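Local coordinates for protein transcriptional regulator, PadR family (Bacillus cereus, PDB 4ESB) that probably binds operator DNA as a winged helix-turn-helix dimer and regulates transcription, at the interface of chains A and B. Residues are numbered along the deposited sequence; one frame, centred on the assembly and turned at random. Chains: chain A/B, Transcriptional regulator, PadR family.

Contact 1: the interface of chains A and B. Residues chain A 4-5, 98, 102; chain B 87, 90-91, 94.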
# COMPACT_ATOMS: atom_id res chain seq x y z
N GLN A 4 4.57 -2.23 8.43
CA GLN A 4 3.24 -1.66 8.62
C GLN A 4 2.42 -1.65 7.33
O GLN A 4 1.19 -1.67 7.37
CB GLN A 4 3.36 -0.23 9.17
CG GLN A 4 3.94 0.77 8.18
CD GLN A 4 5.35 0.42 7.74
OE1 GLN A 4 5.96 -0.52 8.26
NE2 GLN A 4 5.87 1.17 6.77
N MET A 5 3.11 -1.60 6.20
CA MET A 5 2.46 -1.49 4.90
C MET A 5 2.24 -2.87 4.28
O MET A 5 1.28 -3.09 3.55
CB MET A 5 3.32 -0.63 3.98
CG MET A 5 2.69 -0.30 2.64
SD MET A 5 3.82 0.68 1.62
CE MET A 5 4.30 1.96 2.77
N VAL A 98 3.08 5.34 -7.87
CA VAL A 98 4.17 5.55 -6.93
C VAL A 98 5.54 5.28 -7.55
O VAL A 98 6.49 6.04 -7.35
CB VAL A 98 4.00 4.67 -5.67
CG1 VAL A 98 5.26 4.71 -4.80
CG2 VAL A 98 2.79 5.11 -4.87
N LEU A 102 8.70 8.06 -7.83
CA LEU A 102 9.94 7.92 -7.08
C LEU A 102 11.18 7.78 -7.96
O LEU A 102 12.25 7.39 -7.47
CB LEU A 102 9.85 6.72 -6.13
CG LEU A 102 8.80 6.83 -5.02
CD1 LEU A 102 8.85 5.61 -4.11
CD2 LEU A 102 9.01 8.11 -4.21
N PHE B 87 9.90 5.25 4.16
CA PHE B 87 8.86 4.97 3.17
C PHE B 87 9.44 4.38 1.89
O PHE B 87 8.89 3.42 1.34
CB PHE B 87 8.08 6.25 2.84
CG PHE B 87 7.16 6.10 1.66
CD1 PHE B 87 5.97 5.40 1.79
CD2 PHE B 87 7.48 6.64 0.43
CE1 PHE B 87 5.12 5.25 0.71
CE2 PHE B 87 6.63 6.50 -0.65
CZ PHE B 87 5.45 5.80 -0.51
N SER B 90 10.40 0.68 2.70
CA SER B 90 9.21 -0.14 2.81
C SER B 90 8.56 -0.33 1.44
O SER B 90 8.19 -1.44 1.08
CB SER B 90 8.20 0.51 3.77
OG SER B 90 8.80 0.88 4.99
N TRP B 91 8.43 0.75 0.68
CA TRP B 91 7.73 0.69 -0.60
C TRP B 91 8.40 -0.24 -1.60
O TRP B 91 7.72 -1.00 -2.30
CB TRP B 91 7.60 2.07 -1.24
CG TRP B 91 7.12 1.93 -2.64
CD1 TRP B 91 7.86 2.07 -3.78
CD2 TRP B 91 5.81 1.55 -3.06
NE1 TRP B 91 7.08 1.83 -4.88
CE2 TRP B 91 5.81 1.50 -4.47
CE3 TRP B 91 4.62 1.25 -2.38
CZ2 TRP B 91 4.68 1.17 -5.21
CZ3 TRP B 91 3.50 0.92 -3.11
CH2 TRP B 91 3.53 0.89 -4.51
N VAL B 94 7.68 -3.94 -0.44
CA VAL B 94 6.32 -4.38 -0.72
C VAL B 94 6.03 -4.42 -2.22
O VAL B 94 5.39 -5.35 -2.71
CB VAL B 94 5.29 -3.45 -0.04
CG1 VAL B 94 5.40 -2.03 -0.57
CG2 VAL B 94 3.88 -3.98 -0.24
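A:Val98 presses its CG1 methyl onto one face of the B:Trp91 indole, at the heart of the dimer contact of this PadR-family winged helix-turn-helix regulator. Both residues belong to the C-terminal helix, 78-101, of their own chain, and their side chains come from opposite directions. The methyl sits off the middle of the indole, towards its pyrrole side, with A:Val98 CG1 3.3 Å from B:Trp91 CE2; CB follows over the benzo half, 3.6 Å from B:Trp91 CZ2. The valine reaches the ring because CG1 points away from its own backbone N (chi1 170°). Next to it, just past the end of the same helix, A:Leu102 brings its CD1 methyl to B:Trp91 CD1, 3.7 Å away, at the pyrrole end of the indole, and also approaches the ring of B:Phe87.

Further out, the N-terminal segment of chain A packs against the same helix of chain B. A:Met5 is extended as far as its sulfur and bends only at the last torsion (chi3 -49°), which turns the CE methyl towards B:Phe87 CD1 at 3.9 Å. The side chains of A:Met5 and B:Val94 cross at about a right angle, with A:Met5 SD 3.8 Å from B:Val94 CG1. This segment is poorly ordered, so its packing is less certain. At the polar rim the A:Gln4 side-chain amide offers NE2 to the hydroxyl OG of B:Ser90 in a nearly straight but weak hydrogen bond of 3.4 Å.

Contact 2: the interface of chains A and B. Residues chain A 9, 13, 35-37; chain B 94, 97-98, 101.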
# COMPACT_ATOMS: atom_id res chain seq x y z
N VAL A 9 -1.55 -4.87 2.00
CA VAL A 9 -1.71 -5.68 0.79
C VAL A 9 -1.73 -7.18 1.07
O VAL A 9 -1.79 -7.99 0.14
CB VAL A 9 -0.55 -5.41 -0.19
CG1 VAL A 9 -0.48 -3.93 -0.54
CG2 VAL A 9 0.77 -5.89 0.40
N CYS A 13 -2.99 -10.50 -1.26
CA CYS A 13 -2.03 -11.51 -1.70
C CYS A 13 -2.45 -12.89 -1.22
O CYS A 13 -2.19 -13.89 -1.88
CB CYS A 13 -0.63 -11.17 -1.18
SG CYS A 13 0.09 -9.71 -1.96
N HIS A 35 7.68 -16.00 -0.64
CA HIS A 35 7.45 -14.96 -1.63
C HIS A 35 7.75 -13.57 -1.06
O HIS A 35 7.49 -12.56 -1.71
CB HIS A 35 6.02 -15.02 -2.18
CG HIS A 35 5.84 -16.06 -3.24
ND1 HIS A 35 5.97 -15.79 -4.59
CD2 HIS A 35 5.54 -17.38 -3.15
CE1 HIS A 35 5.76 -16.90 -5.28
NE2 HIS A 35 5.49 -17.87 -4.43
N GLY A 36 8.29 -13.54 0.16
CA GLY A 36 8.86 -12.32 0.71
C GLY A 36 8.15 -11.70 1.90
O GLY A 36 8.60 -10.67 2.41
N PHE A 37 7.06 -12.30 2.36
CA PHE A 37 6.40 -11.83 3.58
C PHE A 37 7.05 -12.53 4.77
O PHE A 37 6.45 -13.40 5.39
CB PHE A 37 4.90 -12.13 3.55
CG PHE A 37 4.14 -11.37 2.50
CD1 PHE A 37 4.13 -11.81 1.18
CD2 PHE A 37 3.43 -10.23 2.83
CE1 PHE A 37 3.42 -11.11 0.22
CE2 PHE A 37 2.73 -9.53 1.87
CZ PHE A 37 2.72 -9.97 0.56
N VAL B 94 7.68 -3.94 -0.44
CA VAL B 94 6.32 -4.38 -0.72
C VAL B 94 6.03 -4.42 -2.22
O VAL B 94 5.39 -5.35 -2.71
CB VAL B 94 5.29 -3.45 -0.04
CG1 VAL B 94 5.40 -2.03 -0.57
CG2 VAL B 94 3.88 -3.98 -0.24
N THR B 97 7.67 -7.48 -3.59
CA THR B 97 6.99 -8.66 -3.07
C THR B 97 5.66 -8.91 -3.77
O THR B 97 5.39 -10.02 -4.24
CB THR B 97 6.76 -8.53 -1.55
OG1 THR B 97 8.03 -8.49 -0.87
CG2 THR B 97 5.95 -9.70 -1.02
N VAL B 98 4.81 -7.89 -3.82
CA VAL B 98 3.49 -8.02 -4.43
C VAL B 98 3.57 -8.22 -5.94
O VAL B 98 2.86 -9.06 -6.50
CB VAL B 98 2.60 -6.80 -4.12
CG1 VAL B 98 1.32 -6.84 -4.94
CG2 VAL B 98 2.27 -6.74 -2.63
N LEU B 101 4.66 -11.70 -6.93
CA LEU B 101 3.61 -12.67 -6.62
C LEU B 101 2.52 -12.70 -7.69
O LEU B 101 2.13 -13.77 -8.16
CB LEU B 101 2.98 -12.35 -5.27
CG LEU B 101 1.88 -13.33 -4.84
CD1 LEU B 101 2.44 -14.74 -4.73
CD2 LEU B 101 1.25 -12.89 -3.53
O HOH W 1 6.94 -12.28 -4.32
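A water molecule joins A:His35 to B:Thr97 through their backbone carbonyls, lying 2.7 Å from A:His35 O and 2.7 Å from B:Thr97 O. The same water lies in the plane of the A:His35 imidazole, at its edge. One face of that imidazole takes the CD1 methyl of B:Leu101, 3.7 Å from A:His35 ND1 and set towards the rim of the ring, the two side chains crossing at about a right angle.

B:Leu101 forks here: while CD1 covers the histidine, its other methyl, CD2, packs 3.5 Å from A:Cys13 CB on helix 10-20. The thiol of A:Cys13 is turned back along its own chain, where SG makes a weak hydrogen bond to A:Val9 O, and it also rests against the CG2 methyl of B:Val98. That methyl meets A:Val9 CG2 at 3.5 Å. A:Val9 CG2 touches B:Val94 CG2 as well, one helical turn earlier. On the other flank the CG2 methyl of B:Thr97 lies by the CE1 rim of A:Phe37, modelled too close for its spacing to be trusted. Through these contacts the C-terminal helix of one subunit is laid against the winged helix-turn-helix domain of the other, which should help fix the DNA-binding domains relative to the dimer.

Contact 3: the interface of chains A and B. Residues chain A 101-105; chain B 16-17, 35.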
# COMPACT_ATOMS: atom_id res chain seq x y z
N LEU A 101 6.68 8.04 -9.87
CA LEU A 101 7.00 9.24 -9.11
C LEU A 101 8.40 9.17 -8.49
O LEU A 101 9.18 10.11 -8.61
CB LEU A 101 5.97 9.46 -8.00
CG LEU A 101 6.21 10.72 -7.16
CD1 LEU A 101 6.17 11.96 -8.03
CD2 LEU A 101 5.20 10.81 -6.03
N LEU A 102 8.70 8.06 -7.83
CA LEU A 102 9.94 7.92 -7.08
C LEU A 102 11.18 7.78 -7.96
O LEU A 102 12.25 7.39 -7.47
CB LEU A 102 9.85 6.72 -6.13
CG LEU A 102 8.80 6.83 -5.02
CD1 LEU A 102 8.85 5.61 -4.11
CD2 LEU A 102 9.01 8.11 -4.21
N GLN A 103 11.06 8.09 -9.24
CA GLN A 103 12.18 8.01 -10.16
C GLN A 103 12.24 9.25 -11.04
O GLN A 103 12.55 9.17 -12.23
CB GLN A 103 12.05 6.75 -11.02
CG GLN A 103 11.59 5.53 -10.22
CD GLN A 103 11.37 4.30 -11.08
OE1 GLN A 103 11.31 4.39 -12.31
NE2 GLN A 103 11.23 3.14 -10.44
N GLY A 104 11.95 10.41 -10.45
CA GLY A 104 11.93 11.66 -11.18
C GLY A 104 13.28 12.35 -11.23
O GLY A 104 13.76 12.71 -12.30
N GLU A 105 13.89 12.54 -10.05
CA GLU A 105 15.17 13.23 -9.93
C GLU A 105 14.98 14.74 -10.06
O GLU A 105 15.87 15.45 -10.54
CB GLU A 105 16.18 12.74 -10.97
CG GLU A 105 16.55 11.28 -10.84
CD GLU A 105 17.42 11.01 -9.63
OE1 GLU A 105 18.62 11.35 -9.67
OE2 GLU A 105 16.90 10.48 -8.63
N TYR B 16 8.02 12.96 -0.65
CA TYR B 16 8.97 12.86 -1.75
C TYR B 16 8.97 14.14 -2.57
O TYR B 16 10.02 14.72 -2.83
CB TYR B 16 8.65 11.68 -2.67
CG TYR B 16 9.60 11.61 -3.84
CD1 TYR B 16 10.90 11.14 -3.68
CD2 TYR B 16 9.22 12.05 -5.11
CE1 TYR B 16 11.78 11.09 -4.74
CE2 TYR B 16 10.09 12.00 -6.17
CZ TYR B 16 11.37 11.52 -5.99
OH TYR B 16 12.24 11.47 -7.04
N ILE B 17 7.78 14.57 -2.97
CA ILE B 17 7.64 15.74 -3.82
C ILE B 17 8.18 16.99 -3.14
O ILE B 17 8.95 17.74 -3.73
CB ILE B 17 6.16 15.95 -4.22
CG1 ILE B 17 5.77 14.94 -5.31
CG2 ILE B 17 5.94 17.37 -4.73
CD1 ILE B 17 4.28 14.71 -5.42
N HIS B 35 0.68 13.31 -11.75
CA HIS B 35 1.45 12.08 -11.57
C HIS B 35 0.55 10.89 -11.25
O HIS B 35 1.04 9.81 -10.93
CB HIS B 35 2.53 12.25 -10.49
CG HIS B 35 3.75 12.96 -10.97
ND1 HIS B 35 4.85 12.29 -11.46
CD2 HIS B 35 4.05 14.28 -11.05
CE1 HIS B 35 5.78 13.17 -11.82
NE2 HIS B 35 5.31 14.38 -11.58
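A:Leu101, the last residue of helix 78-101, and A:Leu102 just after it pack against B:Tyr16 on helix 10-20 of this winged helix-turn-helix protein. The CD2 methyl of A:Leu102 lies over one face of the phenol ring, 3.6 Å from B:Tyr16 CG and displaced towards the rim on the CB side. A:Leu101 slides past the tyrosine in the opposite direction and brings its CG to 3.9 Å from B:Tyr16 CD2.

Beyond the tyrosine, the two methyls of A:Leu101 part. CD1 stands above one face of the B:His35 imidazole, 3.7 Å from B:His35 ND1, while CD2 meets the CD1 methyl of B:Ile17 more loosely, at 4.1 Å. This leucine is therefore held between a helix and a loop of chain B. With CG opposite its backbone N (chi1 -179°), its side chain reaches out between B:Ile17 and B:His35.

Towards the rim, the carbonyl oxygen of A:Leu101 comes 3.2 Å from B:Tyr16 CE2, so the helix end touches the tyrosine by its backbone as well as by its side chain. The phenol hydroxyl projects on towards the C-terminal tail, with B:Tyr16 OH 3.6 Å from A:Gly104 N, a distance too long to count as a bond. A:Glu105, nearby, is poorly ordered. The site seats the end of the dimerisation helix on the partner's DNA-binding domain and so probably couples that domain's position to the dimer.

All three contacts draw on helix 78-101, and contacts 1 and 3 also on residues just after it. Contact 1 sits about 12 Å from contact 2 and about 13 Å from contact 3, measured between the centres of their C-alpha atoms, while contacts 2 and 3 lie about 23 Å apart. B:Val94 belongs to contacts 1 and 2, and A:Leu102 to contacts 1 and 3. The two-fold symmetry repeats each patch with the chains exchanged, and contacts 2 and 3 use the same leucine-histidine pairing from opposite chains. Helix-to-helix packing near the middle is thus continued outward onto both DNA-binding domains, making one extended dimer interface.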